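Local atomic coordinates of factor essential for expression of methicillin resistance (Staphylococcus aureus, PDB entry 1LRZ), a protein that catalyses the addition of glycines 2 and 3 to the pentaglycine bridge of staphylococcal peptidoglycan, using glycyl-tRNA as donor. Residues A[4-9]-A[53-58]; A[76-79]-A[85-88]; A[169-174]-A[345-350]. One frame throughout, in Å; residues are numbered along the deposited sequence.

Contact 1. Residues A[4-9]-A[53-58]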
loop_
_atom_site.group_PDB
_atom_site.type_symbol
_atom_site.label_atom_id
_atom_site.label_comp_id
_atom_site.label_asym_id
_atom_site.label_seq_id
_atom_site.Cartn_x
_atom_site.Cartn_y
_atom_site.Cartn_z
ATOM N N THR A 4 -8.092 8.388 -29.290
ATOM C CA THR A 4 -7.284 7.483 -30.087
ATOM C C THR A 4 -6.599 6.420 -29.229
ATOM O O THR A 4 -6.732 6.414 -28.007
ATOM C CB THR A 4 -6.206 8.275 -30.867
ATOM O OG1 THR A 4 -5.471 7.381 -31.709
ATOM C CG2 THR A 4 -5.237 8.956 -29.905
ATOM N N ASN A 5 -5.894 5.502 -29.883
ATOM C CA ASN A 5 -5.151 4.472 -29.178
ATOM C C ASN A 5 -3.795 5.103 -28.883
ATOM O O ASN A 5 -3.346 5.973 -29.624
ATOM C CB ASN A 5 -4.984 3.233 -30.058
ATOM C CG ASN A 5 -6.215 2.354 -30.052
ATOM O OD1 ASN A 5 -6.462 1.610 -29.095
ATOM N ND2 ASN A 5 -7.008 2.449 -31.104
ATOM N N LEU A 6 -3.151 4.676 -27.805
ATOM C CA LEU A 6 -1.856 5.222 -27.427
ATOM C C LEU A 6 -0.806 4.123 -27.442
ATOM O O LEU A 6 -1.125 2.946 -27.244
ATOM C CB LEU A 6 -1.920 5.811 -26.008
ATOM C CG LEU A 6 -2.949 6.886 -25.640
ATOM C CD1 LEU A 6 -2.795 7.217 -24.163
ATOM C CD2 LEU A 6 -2.743 8.151 -26.499
ATOM N N THR A 7 0.446 4.503 -27.672
ATOM C CA THR A 7 1.536 3.534 -27.641
ATOM C C THR A 7 1.843 3.358 -26.158
ATOM O O THR A 7 1.484 4.209 -25.347
ATOM C CB THR A 7 2.789 4.075 -28.324
ATOM O OG1 THR A 7 3.300 5.178 -27.564
ATOM C CG2 THR A 7 2.451 4.545 -29.756
ATOM N N ALA A 8 2.507 2.268 -25.799
ATOM C CA ALA A 8 2.838 2.015 -24.405
ATOM C C ALA A 8 3.695 3.143 -23.833
ATOM O O ALA A 8 3.532 3.541 -22.674
ATOM C CB ALA A 8 3.570 0.670 -24.276
ATOM N N LYS A 9 4.611 3.656 -24.648
ATOM C CA LYS A 9 5.497 4.728 -24.214
ATOM C C LYS A 9 4.702 5.991 -23.876
ATOM O O LYS A 9 4.892 6.591 -22.821
ATOM C CB LYS A 9 6.528 5.011 -25.312
ATOM C CG LYS A 9 7.521 6.108 -24.974
ATOM C CD LYS A 9 8.408 6.432 -26.175
ATOM C CE LYS A 9 9.220 7.698 -25.958
ATOM N NZ LYS A 9 9.961 8.072 -27.198
ATOM N N ILE A 53 -3.588 14.031 -23.180
ATOM C CA ILE A 53 -4.253 14.737 -22.092
ATOM C C ILE A 53 -5.264 13.841 -21.351
ATOM O O ILE A 53 -6.035 14.319 -20.521
ATOM C CB ILE A 53 -4.970 16.025 -22.586
ATOM C CG1 ILE A 53 -6.006 15.683 -23.662
ATOM C CG2 ILE A 53 -3.935 17.011 -23.130
ATOM C CD1 ILE A 53 -6.871 16.872 -24.073
ATOM N N ALA A 54 -5.254 12.546 -21.656
ATOM C CA ALA A 54 -6.138 11.575 -20.999
ATOM C C ALA A 54 -5.734 10.196 -21.465
ATOM O O ALA A 54 -5.334 10.018 -22.617
ATOM C CB ALA A 54 -7.597 11.833 -21.355
ATOM N N ALA A 55 -5.837 9.214 -20.579
ATOM C CA ALA A 55 -5.458 7.854 -20.939
ATOM C C ALA A 55 -6.183 6.815 -20.097
ATOM O O ALA A 55 -6.661 7.102 -18.997
ATOM C CB ALA A 55 -3.942 7.675 -20.765
ATOM N N CYS A 56 -6.257 5.597 -20.617
ATOM C CA CYS A 56 -6.869 4.522 -19.870
ATOM C C CYS A 56 -6.494 3.182 -20.438
ATOM O O CYS A 56 -6.525 2.963 -21.660
ATOM C CB CYS A 56 -8.390 4.640 -19.850
ATOM S SG CYS A 56 -9.163 3.609 -18.562
ATOM N N LEU A 57 -6.099 2.296 -19.538
ATOM C CA LEU A 57 -5.772 0.944 -19.914
ATOM C C LEU A 57 -7.101 0.209 -19.727
ATOM O O LEU A 57 -7.742 0.321 -18.679
ATOM C CB LEU A 57 -4.690 0.387 -18.991
ATOM C CG LEU A 57 -4.286 -1.074 -19.174
ATOM C CD1 LEU A 57 -2.970 -1.311 -18.439
ATOM C CD2 LEU A 57 -5.365 -1.996 -18.624
ATOM N N LEU A 58 -7.528 -0.504 -20.757
ATOM C CA LEU A 58 -8.783 -1.249 -20.711
ATOM C C LEU A 58 -8.488 -2.711 -20.967
ATOM O O LEU A 58 -7.579 -3.036 -21.735
ATOM C CB LEU A 58 -9.733 -0.772 -21.817
ATOM C CG LEU A 58 -10.099 0.710 -21.967
ATOM C CD1 LEU A 58 -10.795 0.911 -23.321
ATOM C CD2 LEU A 58 -10.996 1.140 -20.825
#
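Leu-6 meets Ala-55 through a single pair of methyl groups where strand 2-5 gives way to helix 8-16. Before it, Thr-4 is hydrogen-bonded through its backbone to Gly-44, and its OG1 makes a weak bond of 3.3 Å to Asn-5 O. The backbone of Leu-6 is hydrogen-bonded to that of Leu-42 in strand 39-46, and its side chain reaches past that strand to strand 52-63, the next one across the sheet. CG stands beside the backbone N, opposite the carbonyl carbon (chi1 -56°), and CD1 extends to within 3.6 Å of Ala-55 CB. The same methyl is 4.1 Å from Ala-54 O, an apolar approach to a carbonyl. The two backbones stay apart, with CA of Leu-6 7.9 Å from CA of Ala-55, and no hydrogen bond joins the segments. Next comes the helix start. Thr-7 OG1 caps a backbone N of the first turn, and Glu-10 OE1 bonds back to Thr-7 N, as in a capping box. In strand 52-63, Ile-53 and Ala-54 both face Ile-45 of strand 39-46, a classic beta bulge. Phe-11 and Phe-14 of helix 8-16 also touch Ala-55, while Cys-56 and Leu-58 pack on helix 83-98.

Contact 2. Residues A[76-79]-A[85-88]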
loop_
_atom_site.group_PDB
_atom_site.type_symbol
_atom_site.label_atom_id
_atom_site.label_comp_id
_atom_site.label_asym_id
_atom_site.label_seq_id
_atom_site.Cartn_x
_atom_site.Cartn_y
_atom_site.Cartn_z
ATOM N N PRO A 76 -10.233 6.086 -16.104
ATOM C CA PRO A 76 -9.107 6.722 -16.794
ATOM C C PRO A 76 -8.326 7.743 -15.972
ATOM O O PRO A 76 -8.771 8.192 -14.916
ATOM C CB PRO A 76 -9.779 7.385 -17.990
ATOM C CG PRO A 76 -11.092 7.807 -17.424
ATOM C CD PRO A 76 -11.519 6.604 -16.610
ATOM N N VAL A 77 -7.152 8.096 -16.475
ATOM C CA VAL A 77 -6.315 9.108 -15.845
ATOM C C VAL A 77 -6.605 10.328 -16.716
ATOM O O VAL A 77 -6.367 10.308 -17.924
ATOM C CB VAL A 77 -4.833 8.722 -15.921
ATOM C CG1 VAL A 77 -3.987 9.764 -15.206
ATOM C CG2 VAL A 77 -4.634 7.331 -15.282
ATOM N N ILE A 78 -7.147 11.373 -16.102
ATOM C CA ILE A 78 -7.527 12.566 -16.836
ATOM C C ILE A 78 -7.735 13.694 -15.824
ATOM O O ILE A 78 -7.911 13.436 -14.626
ATOM C CB ILE A 78 -8.844 12.268 -17.610
ATOM C CG1 ILE A 78 -9.293 13.465 -18.450
ATOM C CG2 ILE A 78 -9.938 11.893 -16.629
ATOM C CD1 ILE A 78 -10.490 13.131 -19.331
ATOM N N ASP A 79 -7.701 14.938 -16.290
ATOM C CA ASP A 79 -7.923 16.075 -15.394
ATOM C C ASP A 79 -9.419 16.139 -15.102
ATOM O O ASP A 79 -10.212 16.596 -15.939
ATOM C CB ASP A 79 -7.428 17.372 -16.056
ATOM C CG ASP A 79 -7.901 18.628 -15.330
ATOM O OD1 ASP A 79 -8.227 18.545 -14.125
ATOM O OD2 ASP A 79 -7.925 19.706 -15.968
ATOM N N LEU A 85 -13.842 18.039 -20.853
ATOM C CA LEU A 85 -12.905 17.010 -21.275
ATOM C C LEU A 85 -13.384 15.658 -20.734
ATOM O O LEU A 85 -13.351 14.651 -21.437
ATOM C CB LEU A 85 -11.497 17.329 -20.758
ATOM C CG LEU A 85 -10.414 16.291 -21.037
ATOM C CD1 LEU A 85 -10.239 16.111 -22.549
ATOM C CD2 LEU A 85 -9.106 16.748 -20.400
ATOM N N VAL A 86 -13.843 15.635 -19.488
ATOM C CA VAL A 86 -14.329 14.384 -18.913
ATOM C C VAL A 86 -15.515 13.849 -19.729
ATOM O O VAL A 86 -15.606 12.653 -20.005
ATOM C CB VAL A 86 -14.739 14.578 -17.436
ATOM C CG1 VAL A 86 -15.519 13.380 -16.941
ATOM C CG2 VAL A 86 -13.482 14.765 -16.575
ATOM N N HIS A 87 -16.409 14.749 -20.120
ATOM C CA HIS A 87 -17.584 14.389 -20.910
ATOM C C HIS A 87 -17.160 13.772 -22.248
ATOM O O HIS A 87 -17.627 12.694 -22.625
ATOM C CB HIS A 87 -18.430 15.632 -21.169
ATOM C CG HIS A 87 -19.711 15.350 -21.884
ATOM N ND1 HIS A 87 -20.891 15.099 -21.222
ATOM C CD2 HIS A 87 -19.991 15.264 -23.206
ATOM C CE1 HIS A 87 -21.847 14.874 -22.104
ATOM N NE2 HIS A 87 -21.328 14.968 -23.316
ATOM N N PHE A 88 -16.274 14.465 -22.955
ATOM C CA PHE A 88 -15.765 14.001 -24.238
ATOM C C PHE A 88 -15.147 12.613 -24.119
ATOM O O PHE A 88 -15.396 11.734 -24.943
ATOM C CB PHE A 88 -14.697 14.966 -24.760
ATOM C CG PHE A 88 -14.096 14.560 -26.079
ATOM C CD1 PHE A 88 -14.830 14.664 -27.259
ATOM C CD2 PHE A 88 -12.802 14.069 -26.142
ATOM C CE1 PHE A 88 -14.274 14.286 -28.484
ATOM C CE2 PHE A 88 -12.242 13.689 -27.361
ATOM C CZ PHE A 88 -12.984 13.799 -28.536
#
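Asp-79 OD1 accepts a hydrogen bond from Glu-81 N, an Asx turn just after the strand, while the backbone O of Asp-79 touches Val-86 of the helix. That O lies 3.8 Å from Val-86 CG2, a carbonyl against a methyl. At the start of the helix, Asn-82 OD1 is hydrogen-bonded to Leu-85 N. No hydrogen bond crosses between 76-79 and 85-88. The bulk of the contact is apolar and is carried by Ile-78. Its CG1 lies opposite the backbone N (chi1 -178°) and its chain is stretched out (chi2 174°), which carries CD1 to the helix. CD1 comes to 3.6 Å from Leu-85 CG. Behind it, Ile-78 CG1 runs alongside Leu-85 CD2 at 3.8 Å, and the two side chains pass each other in opposite directions. The same CD1 reaches the helix backbone, 3.9 Å from Leu-85 O and 4.1 Å from Val-86 CA. Val-86 CG2 is a looser neighbour, 4.4 Å from Ile-78 CD1. This is the first half of a beta-alpha-beta crossover: strand 67-78 leads through a short turn into helix 83-98, and strand 102-107 follows, parallel to the first. The helix lies against the sheet, with Phe-89 touching both Pro-76 and Ile-78, and with Leu-85 resting on Ile-53 of strand 52-63. Val-86 also touches Trp-130 and Phe-131 of helix 130-137.

Contact 3. Residues A[169-174]-A[345-350]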
loop_
_atom_site.group_PDB
_atom_site.type_symbol
_atom_site.label_atom_id
_atom_site.label_comp_id
_atom_site.label_asym_id
_atom_site.label_seq_id
_atom_site.Cartn_x
_atom_site.Cartn_y
_atom_site.Cartn_z
ATOM N N ASP A 169 10.792 13.066 10.811
ATOM C CA ASP A 169 10.550 13.506 12.189
ATOM C C ASP A 169 9.122 14.003 12.348
ATOM O O ASP A 169 8.511 13.784 13.387
ATOM C CB ASP A 169 11.525 14.614 12.615
ATOM C CG ASP A 169 12.950 14.109 12.756
ATOM O OD1 ASP A 169 13.132 12.911 13.074
ATOM O OD2 ASP A 169 13.878 14.912 12.562
ATOM N N ASP A 170 8.605 14.687 11.327
ATOM C CA ASP A 170 7.222 15.171 11.353
ATOM C C ASP A 170 6.278 13.967 11.410
ATOM O O ASP A 170 5.279 13.960 12.139
ATOM C CB ASP A 170 6.882 15.942 10.077
ATOM C CG ASP A 170 7.621 17.247 9.959
ATOM O OD1 ASP A 170 7.928 17.623 8.807
ATOM O OD2 ASP A 170 7.873 17.903 10.994
ATOM N N ILE A 171 6.592 12.948 10.617
ATOM C CA ILE A 171 5.733 11.772 10.560
ATOM C C ILE A 171 5.685 11.061 11.904
ATOM O O ILE A 171 4.607 10.699 12.387
ATOM C CB ILE A 171 6.199 10.815 9.457
ATOM C CG1 ILE A 171 6.067 11.517 8.088
ATOM C CG2 ILE A 171 5.383 9.534 9.497
ATOM C CD1 ILE A 171 4.656 12.024 7.790
ATOM N N ILE A 172 6.846 10.864 12.514
ATOM C CA ILE A 172 6.903 10.210 13.815
ATOM C C ILE A 172 6.187 11.064 14.857
ATOM O O ILE A 172 5.478 10.541 15.717
ATOM C CB ILE A 172 8.361 9.999 14.272
ATOM C CG1 ILE A 172 8.962 8.806 13.536
ATOM C CG2 ILE A 172 8.425 9.783 15.797
ATOM C CD1 ILE A 172 10.432 8.600 13.841
ATOM N N LYS A 173 6.360 12.381 14.780
ATOM C CA LYS A 173 5.719 13.258 15.759
ATOM C C LYS A 173 4.201 13.207 15.684
ATOM O O LYS A 173 3.535 13.379 16.696
ATOM C CB LYS A 173 6.179 14.707 15.584
ATOM C CG LYS A 173 5.683 15.651 16.693
ATOM C CD LYS A 173 6.378 17.001 16.590
ATOM C CE LYS A 173 6.147 17.853 17.832
ATOM N NZ LYS A 173 4.718 18.259 17.986
ATOM N N ASN A 174 3.655 12.959 14.492
ATOM C CA ASN A 174 2.206 12.913 14.326
ATOM C C ASN A 174 1.588 11.542 14.604
ATOM O O ASN A 174 0.373 11.400 14.547
ATOM C CB ASN A 174 1.811 13.389 12.912
ATOM C CG ASN A 174 2.177 14.848 12.666
ATOM O OD1 ASN A 174 2.451 15.587 13.611
ATOM N ND2 ASN A 174 2.170 15.274 11.393
ATOM N N VAL A 345 8.665 -2.757 8.819
ATOM C CA VAL A 345 8.266 -2.794 7.414
ATOM C C VAL A 345 7.633 -1.460 6.987
ATOM O O VAL A 345 8.016 -0.886 5.968
ATOM C CB VAL A 345 7.256 -3.939 7.145
ATOM C CG1 VAL A 345 6.684 -3.817 5.719
ATOM C CG2 VAL A 345 7.957 -5.295 7.294
ATOM N N GLN A 346 6.672 -0.967 7.763
ATOM C CA GLN A 346 6.018 0.293 7.424
ATOM C C GLN A 346 7.022 1.451 7.431
ATOM O O GLN A 346 7.014 2.294 6.528
ATOM C CB GLN A 346 4.878 0.607 8.405
ATOM C CG GLN A 346 3.666 -0.360 8.357
ATOM C CD GLN A 346 3.079 -0.486 6.960
ATOM O OE1 GLN A 346 2.883 0.512 6.257
ATOM N NE2 GLN A 346 2.779 -1.710 6.559
ATOM N N TRP A 347 7.894 1.495 8.437
ATOM C CA TRP A 347 8.848 2.595 8.511
ATOM C C TRP A 347 9.796 2.622 7.316
ATOM O O TRP A 347 10.157 3.695 6.823
ATOM C CB TRP A 347 9.651 2.530 9.810
ATOM C CG TRP A 347 10.451 3.775 10.075
ATOM C CD1 TRP A 347 11.795 3.848 10.319
ATOM C CD2 TRP A 347 9.956 5.122 10.156
ATOM N NE1 TRP A 347 12.166 5.151 10.539
ATOM C CE2 TRP A 347 11.064 5.953 10.440
ATOM C CE3 TRP A 347 8.693 5.704 9.996
ATOM C CZ2 TRP A 347 10.937 7.341 10.596
ATOM C CZ3 TRP A 347 8.567 7.082 10.149
ATOM C CH2 TRP A 347 9.689 7.887 10.438
ATOM N N GLU A 348 10.201 1.443 6.850
ATOM C CA GLU A 348 11.104 1.368 5.703
ATOM C C GLU A 348 10.460 1.990 4.463
ATOM O O GLU A 348 11.090 2.771 3.756
ATOM C CB GLU A 348 11.474 -0.095 5.403
ATOM C CG GLU A 348 12.284 -0.322 4.106
ATOM C CD GLU A 348 13.756 0.057 4.237
ATOM O OE1 GLU A 348 14.378 -0.298 5.264
ATOM O OE2 GLU A 348 14.305 0.698 3.308
ATOM N N MET A 349 9.203 1.655 4.210
ATOM C CA MET A 349 8.539 2.158 3.016
ATOM C C MET A 349 8.062 3.607 3.111
ATOM O O MET A 349 8.010 4.310 2.104
ATOM C CB MET A 349 7.422 1.196 2.617
ATOM C CG MET A 349 7.971 -0.221 2.277
ATOM S SD MET A 349 9.369 -0.258 1.069
ATOM C CE MET A 349 8.652 0.571 -0.215
ATOM N N ILE A 350 7.717 4.062 4.312
ATOM C CA ILE A 350 7.329 5.457 4.485
ATOM C C ILE A 350 8.595 6.274 4.177
ATOM O O ILE A 350 8.533 7.318 3.517
ATOM C CB ILE A 350 6.888 5.747 5.940
ATOM C CG1 ILE A 350 5.485 5.181 6.173
ATOM C CG2 ILE A 350 6.959 7.237 6.221
ATOM C CD1 ILE A 350 5.012 5.286 7.613
#
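Helix segments 169-173 and 345-350 run roughly antiparallel, at 142°, with their axes 12.1 Å apart at closest approach. That spacing is wide, and the indole of Trp-347 bridges much of it. Its CG points opposite the backbone N (chi1 -169°), which swings the six-membered ring out toward the other helix. The side chains of Ile-172 and Trp-347 cross at about a right angle. Ile-172 CG1 approaches Trp-347 CH2 to 3.3 Å, short for two carbons, so packing here is tight, and Ile-172 CD1 lies 3.5 Å from Trp-347 CZ2. Ile-171 comes from another direction. Its CG2 sits at the ring edge, near the ring plane, 4.1 Å from Trp-347 CZ3. The same methyl looks across to Ile-350 CG2 at 4.3 Å, which adds a second and looser point of contact. No hydrogen bond links the two segments. Thr-183 and Lys-187 of helix 177-187 also touch the indole, and Met-175 touches it from the loop between helices 168-173 and 177-187. Helix 341-355 also packs on the sheet, where Val-345 and Met-349 meet Phe-318 and Pro-239. The helix joins strands 325-332 and 360-365, which are parallel neighbours in the larger mixed sheet, so the contact ties helix 168-173 to the connecting helix of a beta-alpha-beta crossover.

Contacts 1 and 2 belong to one mixed sheet and touch directly. Strands 52-63 and 67-78 are neighbours in it; Ala-55 O lies 2.8 Å from Val-77 N, a probable hydrogen bond, and Ala-54 CB packs on Ile-78 CG1. Both contacts are buried. Contact 1 is the smaller, resting on one leucine methyl and an alanine, whereas contact 2 packs branched aliphatic chains between strand and helix. Contact 3 lies on helices by the other, larger mixed sheet. Its centre is about 35 Å from that of contact 1 and about 34 Å from that of contact 2. It is only partly buried, and it alone uses an aromatic ring.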